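Local atomic coordinates of adenylation domain (Streptomyces sp., PDB entry 5N9X), a protein that belongs to the AMP-binding (ANL) superfamily as an adenylation domain and holds ATP and threonine. Residues A[200-205]-A[227-232]; A[252-257]-A[276-281]. All blocks are in the same frame, centred on the assembly; numbering follows the deposited sequence.

Contact 1 (A[200-205]-A[227-232])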
loop_
_atom_site.group_PDB
_atom_site.type_symbol
_atom_site.label_atom_id
_atom_site.label_comp_id
_atom_site.label_asym_id
_atom_site.label_seq_id
_atom_site.Cartn_x
_atom_site.Cartn_y
_atom_site.Cartn_z
ATOM N N ASP A 200 13.391 6.262 19.196
ATOM C CA ASP A 200 13.991 4.967 19.501
ATOM C C ASP A 200 13.491 3.823 18.605
ATOM O O ASP A 200 14.078 2.732 18.584
ATOM C CB ASP A 200 13.740 4.622 20.968
ATOM C CG ASP A 200 14.463 5.561 21.910
ATOM O OD1 ASP A 200 15.631 5.893 21.648
ATOM O OD2 ASP A 200 13.854 5.980 22.907
ATOM N N ASP A 201 12.413 4.068 17.863
ATOM C CA ASP A 201 11.825 3.018 17.036
ATOM C C ASP A 201 12.728 2.558 15.870
ATOM O O ASP A 201 13.647 3.262 15.440
ATOM C CB ASP A 201 10.443 3.477 16.506
ATOM C CG ASP A 201 9.348 3.378 17.568
ATOM O OD1 ASP A 201 9.211 2.290 18.160
ATOM O OD2 ASP A 201 8.643 4.381 17.825
ATOM N N ARG A 202 12.480 1.334 15.413
ATOM C CA ARG A 202 13.045 0.837 14.179
ATOM C C ARG A 202 11.903 0.451 13.251
ATOM O O ARG A 202 11.085 -0.414 13.594
ATOM C CB ARG A 202 13.950 -0.364 14.414
ATOM C CG ARG A 202 15.384 -0.041 14.788
ATOM C CD ARG A 202 15.620 -0.380 16.239
ATOM N NE ARG A 202 17.034 -0.369 16.573
ATOM C CZ ARG A 202 17.536 -0.876 17.696
ATOM N NH1 ARG A 202 16.731 -1.435 18.594
ATOM N NH2 ARG A 202 18.844 -0.828 17.921
ATOM N N TRP A 203 11.853 1.091 12.084
ATOM C CA TRP A 203 10.829 0.810 11.092
ATOM C C TRP A 203 11.439 -0.097 10.022
ATOM O O TRP A 203 12.605 0.054 9.659
ATOM C CB TRP A 203 10.307 2.101 10.471
ATOM C CG TRP A 203 9.449 2.944 11.386
ATOM C CD1 TRP A 203 9.837 3.560 12.543
ATOM C CD2 TRP A 203 8.081 3.302 11.185
ATOM N NE1 TRP A 203 8.794 4.256 13.078
ATOM C CE2 TRP A 203 7.699 4.113 12.274
ATOM C CE3 TRP A 203 7.142 3.010 10.195
ATOM C CZ2 TRP A 203 6.406 4.636 12.405
ATOM C CZ3 TRP A 203 5.878 3.531 10.312
ATOM C CH2 TRP A 203 5.514 4.338 11.416
ATOM N N LEU A 204 10.661 -1.049 9.525
ATOM C CA LEU A 204 11.158 -1.916 8.473
ATOM C C LEU A 204 10.683 -1.371 7.141
ATOM O O LEU A 204 9.501 -1.123 6.990
ATOM C CB LEU A 204 10.672 -3.358 8.690
ATOM C CG LEU A 204 11.177 -4.425 7.716
ATOM C CD1 LEU A 204 12.692 -4.529 7.823
ATOM C CD2 LEU A 204 10.521 -5.771 7.989
ATOM N N LEU A 205 11.577 -1.146 6.183
ATOM C CA LEU A 205 11.118 -0.836 4.827
ATOM C C LEU A 205 10.860 -2.167 4.087
ATOM O O LEU A 205 11.725 -2.713 3.393
ATOM C CB LEU A 205 12.113 0.058 4.076
ATOM C CG LEU A 205 11.709 0.393 2.627
ATOM C CD1 LEU A 205 10.617 1.414 2.639
ATOM C CD2 LEU A 205 12.887 0.948 1.828
ATOM N N GLU A 227 15.018 4.872 13.287
ATOM C CA GLU A 227 15.837 4.171 12.317
ATOM C C GLU A 227 14.994 3.485 11.239
ATOM O O GLU A 227 13.954 2.890 11.549
ATOM C CB GLU A 227 16.692 3.138 13.046
ATOM C CG GLU A 227 17.794 2.539 12.246
ATOM C CD GLU A 227 18.555 1.518 13.058
ATOM O OE1 GLU A 227 18.858 1.795 14.238
ATOM O OE2 GLU A 227 18.785 0.415 12.540
ATOM N N LEU A 228 15.443 3.566 9.986
ATOM C CA LEU A 228 14.799 2.856 8.881
ATOM C C LEU A 228 15.654 1.652 8.448
ATOM O O LEU A 228 16.725 1.801 7.848
ATOM C CB LEU A 228 14.553 3.799 7.691
ATOM C CG LEU A 228 13.844 3.190 6.466
ATOM C CD1 LEU A 228 12.441 2.702 6.810
ATOM C CD2 LEU A 228 13.765 4.172 5.289
ATOM N N VAL A 229 15.180 0.457 8.754
ATOM C CA VAL A 229 15.879 -0.755 8.363
ATOM C C VAL A 229 15.492 -1.181 6.932
ATOM O O VAL A 229 14.345 -1.536 6.678
ATOM C CB VAL A 229 15.583 -1.873 9.358
ATOM C CG1 VAL A 229 16.359 -3.125 9.005
ATOM C CG2 VAL A 229 15.922 -1.399 10.763
ATOM N N VAL A 230 16.437 -1.133 5.998
ATOM C CA VAL A 230 16.107 -1.415 4.599
ATOM C C VAL A 230 16.192 -2.905 4.339
ATOM O O VAL A 230 17.231 -3.502 4.588
ATOM C CB VAL A 230 17.042 -0.681 3.614
ATOM C CG1 VAL A 230 16.766 -1.123 2.163
ATOM C CG2 VAL A 230 16.889 0.819 3.756
ATOM N N LEU A 231 15.106 -3.518 3.880
ATOM C CA LEU A 231 15.176 -4.926 3.510
ATOM C C LEU A 231 15.844 -4.985 2.133
ATOM O O LEU A 231 15.225 -4.645 1.123
ATOM C CB LEU A 231 13.781 -5.572 3.527
ATOM C CG LEU A 231 13.698 -7.070 3.834
ATOM C CD1 LEU A 231 14.615 -7.391 5.005
ATOM C CD2 LEU A 231 12.257 -7.518 4.136
ATOM N N PRO A 232 17.133 -5.369 2.088
ATOM C CA PRO A 232 17.827 -5.286 0.793
ATOM C C PRO A 232 17.202 -6.247 -0.216
ATOM O O PRO A 232 16.581 -7.225 0.182
ATOM C CB PRO A 232 19.268 -5.678 1.136
ATOM C CG PRO A 232 19.129 -6.551 2.352
ATOM C CD PRO A 232 17.952 -6.027 3.121
#
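With CG anti to its backbone N (chi1 -167°) and the chain extended beyond it, Glu227 lies alongside Arg202, whose CG is anti to its carbonyl carbon and whose chain bends at chi2 (109°). Arg202 CG thus packs on Glu227 CB at 3.9 Å, while Glu227 OE1 reaches the guanidinium edge in its plane, a long salt bridge of 3.7 Å to Arg202 NE, with the carboxylate plane almost perpendicular (86°). The other oxygen, OE2, is hydrogen-bonded to His38 of the adjoining strand 35-39. Beneath the pair the backbones run parallel. Glu227 N gives to Asp201 O, Trp203 N to Glu227 O at 2.8 Å, Val229 N to Trp203 O and Leu205 N to Val229 O, all close to straight. Leu204 shares a face with Val229 and crosses it obliquely, CD1 to CG1 4.1 Å. On the other face Leu228 CD1 lies 3.8 Å from Leu205 CB; these branched chains pack on helix 213-222 of the beta-alpha-beta crossover, Leu228 on Ala221 and Leu205 on Ile218. Trp203 turns its indole away toward Trp216 and Phe197. Four main-chain bonds therefore carry the pairing, and the buried carboxylate, bonded to His38 and only at long range to Arg202, probably keeps its negative charge.

Contact 2 (A[252-257]-A[276-281])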
loop_
_atom_site.group_PDB
_atom_site.type_symbol
_atom_site.label_atom_id
_atom_site.label_comp_id
_atom_site.label_asym_id
_atom_site.label_seq_id
_atom_site.Cartn_x
_atom_site.Cartn_y
_atom_site.Cartn_z
ATOM N N THR A 252 10.589 -2.401 15.792
ATOM C CA THR A 252 9.512 -2.065 16.718
ATOM C C THR A 252 8.193 -1.739 15.977
ATOM O O THR A 252 7.108 -1.827 16.556
ATOM C CB THR A 252 9.911 -0.866 17.622
ATOM O OG1 THR A 252 10.115 0.295 16.816
ATOM C CG2 THR A 252 11.204 -1.164 18.383
ATOM N N VAL A 253 8.291 -1.345 14.710
ATOM C CA VAL A 253 7.107 -0.988 13.932
ATOM C C VAL A 253 7.084 -1.758 12.617
ATOM O O VAL A 253 7.801 -1.422 11.672
ATOM C CB VAL A 253 7.032 0.533 13.640
ATOM C CG1 VAL A 253 5.780 0.855 12.823
ATOM C CG2 VAL A 253 7.043 1.335 14.953
ATOM N N LEU A 254 6.274 -2.807 12.562
ATOM C CA LEU A 254 6.210 -3.629 11.364
ATOM C C LEU A 254 4.899 -3.361 10.600
ATOM O O LEU A 254 3.804 -3.395 11.184
ATOM C CB LEU A 254 6.372 -5.118 11.728
ATOM C CG LEU A 254 6.091 -6.113 10.588
ATOM C CD1 LEU A 254 7.105 -5.980 9.491
ATOM C CD2 LEU A 254 6.125 -7.522 11.111
ATOM N N ASN A 255 5.034 -3.065 9.305
ATOM C CA ASN A 255 3.901 -2.900 8.370
ATOM C C ASN A 255 3.760 -4.071 7.403
ATOM O O ASN A 255 4.703 -4.456 6.734
ATOM C CB ASN A 255 4.048 -1.603 7.565
ATOM C CG ASN A 255 3.851 -0.369 8.411
ATOM O OD1 ASN A 255 2.719 0.066 8.626
ATOM N ND2 ASN A 255 4.948 0.209 8.889
ATOM N N GLN A 256 2.562 -4.622 7.318
ATOM C CA GLN A 256 2.323 -5.837 6.541
ATOM C C GLN A 256 0.970 -5.773 5.850
ATOM O O GLN A 256 0.015 -5.234 6.383
ATOM C CB GLN A 256 2.378 -7.076 7.448
ATOM C CG GLN A 256 3.743 -7.488 7.989
ATOM C CD GLN A 256 4.568 -8.253 6.969
ATOM O OE1 GLN A 256 4.535 -9.486 6.929
ATOM N NE2 GLN A 256 5.312 -7.528 6.136
ATOM N N THR A 257 0.870 -6.336 4.658
ATOM C CA THR A 257 -0.451 -6.674 4.173
ATOM C C THR A 257 -0.891 -7.921 4.921
ATOM O O THR A 257 -0.065 -8.623 5.480
ATOM C CB THR A 257 -0.472 -6.903 2.689
ATOM O OG1 THR A 257 0.384 -8.001 2.402
ATOM C CG2 THR A 257 -0.000 -5.647 1.968
ATOM N N PRO A 276 10.359 -9.725 21.101
ATOM C CA PRO A 276 10.013 -8.891 22.265
ATOM C C PRO A 276 10.072 -7.375 22.005
ATOM O O PRO A 276 9.451 -6.596 22.734
ATOM C CB PRO A 276 11.067 -9.293 23.296
ATOM C CG PRO A 276 12.244 -9.714 22.469
ATOM C CD PRO A 276 11.632 -10.443 21.301
ATOM N N GLU A 277 10.808 -6.968 20.977
ATOM C CA GLU A 277 10.931 -5.553 20.643
ATOM C C GLU A 277 9.769 -4.990 19.807
ATOM O O GLU A 277 9.596 -3.761 19.741
ATOM C CB GLU A 277 12.260 -5.311 19.919
ATOM C CG GLU A 277 13.472 -5.802 20.704
ATOM C CD GLU A 277 14.753 -5.118 20.288
ATOM O OE1 GLU A 277 14.892 -3.907 20.557
ATOM O OE2 GLU A 277 15.630 -5.794 19.718
ATOM N N LEU A 278 8.987 -5.862 19.166
ATOM C CA LEU A 278 7.845 -5.392 18.362
ATOM C C LEU A 278 6.813 -4.615 19.190
ATOM O O LEU A 278 6.252 -5.141 20.158
ATOM C CB LEU A 278 7.138 -6.560 17.660
ATOM C CG LEU A 278 7.185 -6.552 16.124
ATOM C CD1 LEU A 278 6.327 -7.651 15.515
ATOM C CD2 LEU A 278 6.762 -5.203 15.608
ATOM N N ARG A 279 6.569 -3.362 18.807
ATOM C CA ARG A 279 5.577 -2.537 19.494
ATOM C C ARG A 279 4.299 -2.451 18.686
ATOM O O ARG A 279 3.217 -2.478 19.247
ATOM C CB ARG A 279 6.111 -1.119 19.781
ATOM C CG ARG A 279 7.395 -1.058 20.567
ATOM C CD ARG A 279 7.964 0.356 20.572
ATOM N NE ARG A 279 7.126 1.271 21.338
ATOM C CZ ARG A 279 6.500 2.338 20.835
ATOM N NH1 ARG A 279 6.597 2.633 19.535
ATOM N NH2 ARG A 279 5.753 3.104 21.629
ATOM N N TYR A 280 4.428 -2.351 17.367
ATOM C CA TYR A 280 3.252 -2.255 16.496
ATOM C C TYR A 280 3.357 -3.134 15.271
ATOM O O TYR A 280 4.382 -3.167 14.605
ATOM C CB TYR A 280 3.029 -0.820 16.008
ATOM C CG TYR A 280 2.635 0.202 17.037
ATOM C CD1 TYR A 280 1.316 0.315 17.461
ATOM C CD2 TYR A 280 3.572 1.097 17.538
ATOM C CE1 TYR A 280 0.937 1.282 18.395
ATOM C CE2 TYR A 280 3.224 2.068 18.453
ATOM C CZ TYR A 280 1.903 2.161 18.890
ATOM O OH TYR A 280 1.558 3.134 19.811
ATOM N N VAL A 281 2.284 -3.828 14.956
ATOM C CA VAL A 281 2.143 -4.371 13.620
ATOM C C VAL A 281 0.936 -3.684 12.993
ATOM O O VAL A 281 -0.140 -3.724 13.536
ATOM C CB VAL A 281 1.979 -5.884 13.609
ATOM C CG1 VAL A 281 2.277 -6.434 12.222
ATOM C CG2 VAL A 281 2.922 -6.506 14.619
#
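Thr252 and Arg279 lie side by side and point the same way, so that the aliphatic part of the arginine runs alongside the threonine: Arg279 CD is 3.7 Å from Thr252 CB. The Arg279 chain bends at chi3 (68°), and its charged end is held outside the pair, NH2 by Ser196 O and NH1 in a salt bridge to Asp201. Thr252 CG2 takes the place beside the backbone N and touches Glu277 O at 3.3 Å. Its OG1 occupies the crowded position between backbone N and carbonyl carbon (chi1 63°), hydrogen-bonded to Asp201 OD1 and Arg202 N; threonine suits this spot because its hydroxyl serves both while its carbon side packs against Arg279. Thr252 O accepts two bonds, from Arg279 N in the carbonyl plane on a lone pair and from Tyr280 N at 2.8 Å nearly along the C=O axis, which probably helps to hold the chain where it enters the second strand. Leu254 N then gives to Tyr280 O. Leu254 and Val281 also run alongside each other, CD2 to CG1 4.2 Å, and Leu278 CD2 closes on Leu254 CB at 3.9 Å; helix 258-271 covers this apolar face through Leu264. On the other face Val253 CG2 meets the Tyr280 ring at its edge, while the phenol OH is bonded to Ser196 N. Parallel strands 253-256 and 280-284 joined through helix 258-271 form a classic beta-alpha-beta unit.

Both contacts are buried parallel strand pairs, each closing a beta-alpha-beta unit, and they follow one another along the chain with centres about 11 Å apart. They meet where strand 202-205 comes beside strand 253-256: Thr252 joins the two through its hydroxyl, and Trp203 CE3 packs on Val253 CG1 at 3.7 Å. Contact 1 is regular along its paired strands, its four backbone bonds backed by a loose ion pair at the partly exposed Arg202. Contact 2 has a shorter strand pairing, and its loop end, where Glu277 is exposed, relies on a carbonyl oxygen that accepts two hydrogen bonds and on an arginine whose guanidinium is shared between Ser196 and Asp201.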